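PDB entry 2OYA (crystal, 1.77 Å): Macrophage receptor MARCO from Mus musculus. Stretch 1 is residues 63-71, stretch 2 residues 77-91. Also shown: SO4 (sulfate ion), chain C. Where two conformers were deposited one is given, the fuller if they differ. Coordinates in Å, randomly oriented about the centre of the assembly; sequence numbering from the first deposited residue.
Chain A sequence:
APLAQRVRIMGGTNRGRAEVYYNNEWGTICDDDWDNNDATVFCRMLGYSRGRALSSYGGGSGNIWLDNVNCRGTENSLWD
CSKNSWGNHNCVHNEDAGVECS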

# COMPACT_ATOMS: atom_id res chain seq x y z
N ASN A 63 0.77 12.19 7.67
CA ASN A 63 1.60 12.26 6.50
C ASN A 63 1.09 11.45 5.31
O ASN A 63 0.57 10.35 5.47
CB ASN A 63 3.01 11.80 6.85
CG ASN A 63 3.74 12.80 7.68
OD1 ASN A 63 4.17 13.85 7.18
ND2 ASN A 63 3.88 12.50 8.97
N ILE A 64 1.21 12.03 4.12
CA ILE A 64 1.08 11.25 2.90
C ILE A 64 2.53 10.95 2.49
O ILE A 64 3.26 11.84 2.07
CB ILE A 64 0.29 12.00 1.80
CG1 ILE A 64 -1.14 12.31 2.30
CG2 ILE A 64 0.23 11.16 0.49
CD1 ILE A 64 -1.89 13.34 1.45
N TRP A 65 2.96 9.71 2.68
CA TRP A 65 4.39 9.41 2.45
C TRP A 65 4.79 9.17 1.00
O TRP A 65 5.93 9.45 0.63
CB TRP A 65 4.84 8.22 3.27
CG TRP A 65 5.03 8.47 4.75
CD1 TRP A 65 4.62 7.66 5.76
CD2 TRP A 65 5.70 9.58 5.37
NE1 TRP A 65 4.99 8.19 6.98
CE2 TRP A 65 5.66 9.37 6.77
CE3 TRP A 65 6.34 10.73 4.88
CZ2 TRP A 65 6.20 10.27 7.68
CZ3 TRP A 65 6.90 11.63 5.80
CH2 TRP A 65 6.83 11.39 7.18
N LEU A 66 3.90 8.58 0.21
CA LEU A 66 4.21 8.17 -1.17
C LEU A 66 3.25 8.75 -2.20
O LEU A 66 2.07 8.96 -1.92
CB LEU A 66 4.22 6.64 -1.29
CG LEU A 66 5.30 5.88 -0.52
CD1 LEU A 66 5.06 4.38 -0.66
CD2 LEU A 66 6.70 6.29 -0.99
N ASP A 67 3.79 9.03 -3.38
CA ASP A 67 3.01 9.56 -4.51
C ASP A 67 3.72 9.10 -5.79
O ASP A 67 4.94 8.85 -5.78
CB ASP A 67 2.94 11.09 -4.43
CG ASP A 67 1.96 11.70 -5.42
OD1 ASP A 67 1.13 10.97 -5.97
OD2 ASP A 67 1.99 12.95 -5.59
N ASN A 68 2.95 8.96 -6.86
CA ASN A 68 3.46 8.50 -8.16
C ASN A 68 4.28 7.23 -8.06
O ASN A 68 5.35 7.11 -8.66
CB ASN A 68 4.24 9.63 -8.85
CG ASN A 68 3.43 10.90 -8.96
OD1 ASN A 68 3.74 11.91 -8.33
ND2 ASN A 68 2.33 10.83 -9.70
N VAL A 69 3.76 6.26 -7.29
CA VAL A 69 4.40 4.95 -7.21
C VAL A 69 4.29 4.26 -8.57
O VAL A 69 3.20 4.16 -9.14
CB VAL A 69 3.78 4.08 -6.10
CG1 VAL A 69 4.52 2.74 -5.97
CG2 VAL A 69 3.80 4.83 -4.75
N ASN A 70 5.43 3.79 -9.08
CA ASN A 70 5.49 3.12 -10.37
C ASN A 70 6.30 1.83 -10.32
O ASN A 70 7.38 1.74 -10.90
CB ASN A 70 6.06 4.08 -11.43
CG ASN A 70 5.01 5.02 -11.97
OD1 ASN A 70 4.21 4.64 -12.83
ND2 ASN A 70 5.00 6.25 -11.49
N CYS A 71 5.76 0.84 -9.61
CA CYS A 71 6.40 -0.48 -9.50
C CYS A 71 6.30 -1.21 -10.82
O CYS A 71 5.33 -1.03 -11.56
CB CYS A 71 5.71 -1.34 -8.44
SG CYS A 71 5.72 -0.65 -6.75
N SER A 77 9.37 -5.30 -2.36
CA SER A 77 9.09 -4.20 -1.47
C SER A 77 8.78 -2.93 -2.25
O SER A 77 9.36 -2.68 -3.32
CB SER A 77 10.34 -3.99 -0.60
OG SER A 77 10.29 -2.78 0.11
N LEU A 78 7.88 -2.10 -1.71
CA LEU A 78 7.65 -0.75 -2.28
C LEU A 78 8.90 0.11 -2.22
O LEU A 78 9.05 1.08 -2.99
CB LEU A 78 6.54 -0.01 -1.54
CG LEU A 78 5.09 -0.41 -1.81
CD1 LEU A 78 4.14 0.50 -1.01
CD2 LEU A 78 4.76 -0.33 -3.28
N TRP A 79 9.79 -0.22 -1.29
CA TRP A 79 11.05 0.51 -1.16
C TRP A 79 11.88 0.34 -2.45
O TRP A 79 12.67 1.22 -2.80
CB TRP A 79 11.81 0.07 0.10
CG TRP A 79 11.45 0.83 1.38
CD1 TRP A 79 12.26 1.68 2.09
CD2 TRP A 79 10.21 0.76 2.13
NE1 TRP A 79 11.60 2.15 3.22
CE2 TRP A 79 10.34 1.61 3.26
CE3 TRP A 79 8.99 0.08 1.94
CZ2 TRP A 79 9.31 1.80 4.20
CZ3 TRP A 79 7.96 0.27 2.88
CH2 TRP A 79 8.14 1.12 4.00
N ASP A 80 11.68 -0.78 -3.15
CA ASP A 80 12.39 -1.04 -4.42
C ASP A 80 11.71 -0.41 -5.64
O ASP A 80 12.28 -0.42 -6.74
CB ASP A 80 12.54 -2.54 -4.66
CG ASP A 80 13.51 -3.18 -3.70
OD1 ASP A 80 14.64 -2.66 -3.54
OD2 ASP A 80 13.14 -4.19 -3.10
N CYS A 81 10.51 0.14 -5.46
CA CYS A 81 9.80 0.77 -6.57
C CYS A 81 10.21 2.19 -6.83
O CYS A 81 10.51 2.94 -5.91
CB CYS A 81 8.31 0.76 -6.33
SG CYS A 81 7.67 -0.87 -6.18
N SER A 82 10.18 2.56 -8.10
CA SER A 82 10.28 3.95 -8.49
C SER A 82 9.04 4.68 -7.95
O SER A 82 7.93 4.13 -7.99
CB SER A 82 10.31 4.06 -10.00
OG SER A 82 10.35 5.41 -10.37
N LYS A 83 9.25 5.90 -7.45
CA LYS A 83 8.19 6.72 -6.85
C LYS A 83 8.73 8.14 -6.60
O LYS A 83 9.95 8.36 -6.72
CB LYS A 83 7.69 6.07 -5.55
CG LYS A 83 8.76 5.89 -4.47
CD LYS A 83 8.60 4.60 -3.67
CE LYS A 83 9.72 4.48 -2.65
NZ LYS A 83 11.07 4.43 -3.29
N ASN A 84 7.86 9.09 -6.27
CA ASN A 84 8.31 10.41 -5.83
C ASN A 84 9.23 10.25 -4.62
O ASN A 84 9.21 9.21 -3.95
CB ASN A 84 7.13 11.30 -5.43
CG ASN A 84 6.48 12.03 -6.61
OD1 ASN A 84 5.68 12.95 -6.40
ND2 ASN A 84 6.82 11.64 -7.83
N SER A 85 10.03 11.28 -4.33
CA SER A 85 10.73 11.40 -3.05
C SER A 85 9.71 11.12 -1.93
O SER A 85 8.56 11.51 -2.06
CB SER A 85 11.28 12.82 -2.87
OG SER A 85 12.28 13.12 -3.82
N TRP A 86 10.14 10.44 -0.87
CA TRP A 86 9.26 10.20 0.28
C TRP A 86 8.77 11.54 0.82
O TRP A 86 9.57 12.46 1.03
CB TRP A 86 9.99 9.45 1.37
CG TRP A 86 10.29 8.01 1.08
CD1 TRP A 86 11.41 7.50 0.47
CD2 TRP A 86 9.48 6.89 1.41
NE1 TRP A 86 11.33 6.13 0.38
CE2 TRP A 86 10.15 5.72 0.96
CE3 TRP A 86 8.23 6.75 2.05
CZ2 TRP A 86 9.64 4.44 1.14
CZ3 TRP A 86 7.71 5.45 2.23
CH2 TRP A 86 8.42 4.32 1.78
N GLY A 87 7.45 11.64 1.00
CA GLY A 87 6.81 12.83 1.53
C GLY A 87 6.57 13.95 0.53
O GLY A 87 5.97 14.97 0.89
N ASN A 88 7.04 13.77 -0.71
CA ASN A 88 6.81 14.73 -1.80
C ASN A 88 5.54 14.40 -2.58
O ASN A 88 5.52 13.46 -3.37
CB ASN A 88 8.03 14.77 -2.75
CG ASN A 88 7.86 15.72 -3.95
OD1 ASN A 88 8.38 15.46 -5.03
ND2 ASN A 88 7.15 16.83 -3.75
N HIS A 89 4.47 15.17 -2.33
CA HIS A 89 3.17 14.93 -2.98
C HIS A 89 2.42 16.25 -3.21
O HIS A 89 2.73 17.27 -2.59
CB HIS A 89 2.31 14.00 -2.11
CG HIS A 89 1.88 14.64 -0.82
ND1 HIS A 89 0.72 15.37 -0.71
CD2 HIS A 89 2.50 14.73 0.38
CE1 HIS A 89 0.62 15.85 0.51
NE2 HIS A 89 1.69 15.48 1.19
N ASN A 90 1.43 16.23 -4.08
CA ASN A 90 0.47 17.33 -4.15
C ASN A 90 -0.93 16.76 -4.00
O ASN A 90 -1.78 16.90 -4.88
CB ASN A 90 0.64 18.11 -5.46
CG ASN A 90 0.55 17.22 -6.71
OD1 ASN A 90 0.40 15.99 -6.64
ND2 ASN A 90 0.63 17.86 -7.88
N CYS A 91 -1.15 16.08 -2.87
CA CYS A 91 -2.38 15.32 -2.63
C CYS A 91 -3.05 15.67 -1.31
O CYS A 91 -2.45 16.32 -0.43
CB CYS A 91 -2.08 13.82 -2.62
SG CYS A 91 -1.39 13.25 -4.19
S SO4 C . 14.12 9.83 -1.29
O1 SO4 C . 12.95 10.39 -0.57
O2 SO4 C . 13.70 9.19 -2.54
O3 SO4 C . 15.05 10.92 -1.58
O4 SO4 C . 14.80 8.87 -0.44
O HOH W 1 1.85 14.96 3.83
O HOH W 2 6.74 9.44 -2.79
O HOH W 3 10.00 0.55 -10.02

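Residues 63-71 and 77-91 of the mouse macrophage receptor MARCO run antiparallel to each other, W65 lying near G87 and C71 near C81, and together bury 931 Å². Three backbone hydrogen bonds, three bridging waters and one disulfide set the register. At one end G87 N donates to W65 O (2.7 Å, 170° at the hydrogen), a short and nearly straight bond; the same carbonyl also receives a CA-H...O contact from W86 CA, 3.4 Å from W65 O. In the middle N84 N donates to D67 O (3.0 Å), and near the disulfide N70 N donates to S82 O (2.7 Å). The carbonyl between these last two, N68 O, lies 3.4 Å from K83 CA in a CA-H...O contact almost straight at the hydrogen, and takes a weak bond from its own stretch, N70 ND2 to N68 O at 3.0 Å.

Waters link further donors and acceptors across the gap: I64 N, D67 N and S82 N find their acceptor in water, while S85 O takes a second bond. Water 1 accepts from I64 N (3.0 Å from its O) and hydrogen-bonds to H89 NE2 (2.7 Å from the same O). With H89 ND1 accepting from C91 N at 2.9 Å, both ring nitrogens of the histidine are engaged. The O of water 2 accepts from D67 N (3.0 Å) and donates to S85 O (2.9 Å). Water 3 works likewise, its O accepting from S82 N (2.8 Å) and donating to N70 O (3.0 Å).

The chain reverses in a type II turn from S85 to N88, closed by N88 N to S85 O at 3.0 Å. G87 occupies the position with positive phi (81°), which favours glycine, and its CA sits at the edge of the W65 ring. Just before it, W86 N is turned to the sulfate, donating to SO4 O1 at 2.8 Å; the ion probably comes from the crystallisation liquor.

Apolar side chains fill the space between the stretches. L66 CD2 lies over the face of the W86 six-membered ring, 3.5 Å from its centroid, while L66 CD1 meets L78 CD1 at 4.0 Å; L66 thus packs against W86, L78 and K83. I64 CB covers the H89 ring face, 3.8 Å from the centroid, and I64 CD1 extends to C91 CB at 4.1 Å. Beyond them, V69 CG1 packs on L78 CD2 (4.1 Å), which also touches C71 SG (3.6 Å). There C71 SG and C81 SG are joined at 2.0 Å with chi3 of 104°, a covalent tie wholly inside buried residues.

D67 is the buried acidic residue. D67 points its CA-to-CB bond toward the second stretch; D67 OD1 accepts a weak bond from N68 N at 2.9 Å, whereas D67 OD2 lies 3.5 Å from H89 CA. K83 instead sends its end away from the first stretch: K83 NZ donates to C81 O at 3.1 Å, while K83 CD rests 3.7 Å from L66 CD2, so the aliphatic part packs and the charged tip stays with its own stretch.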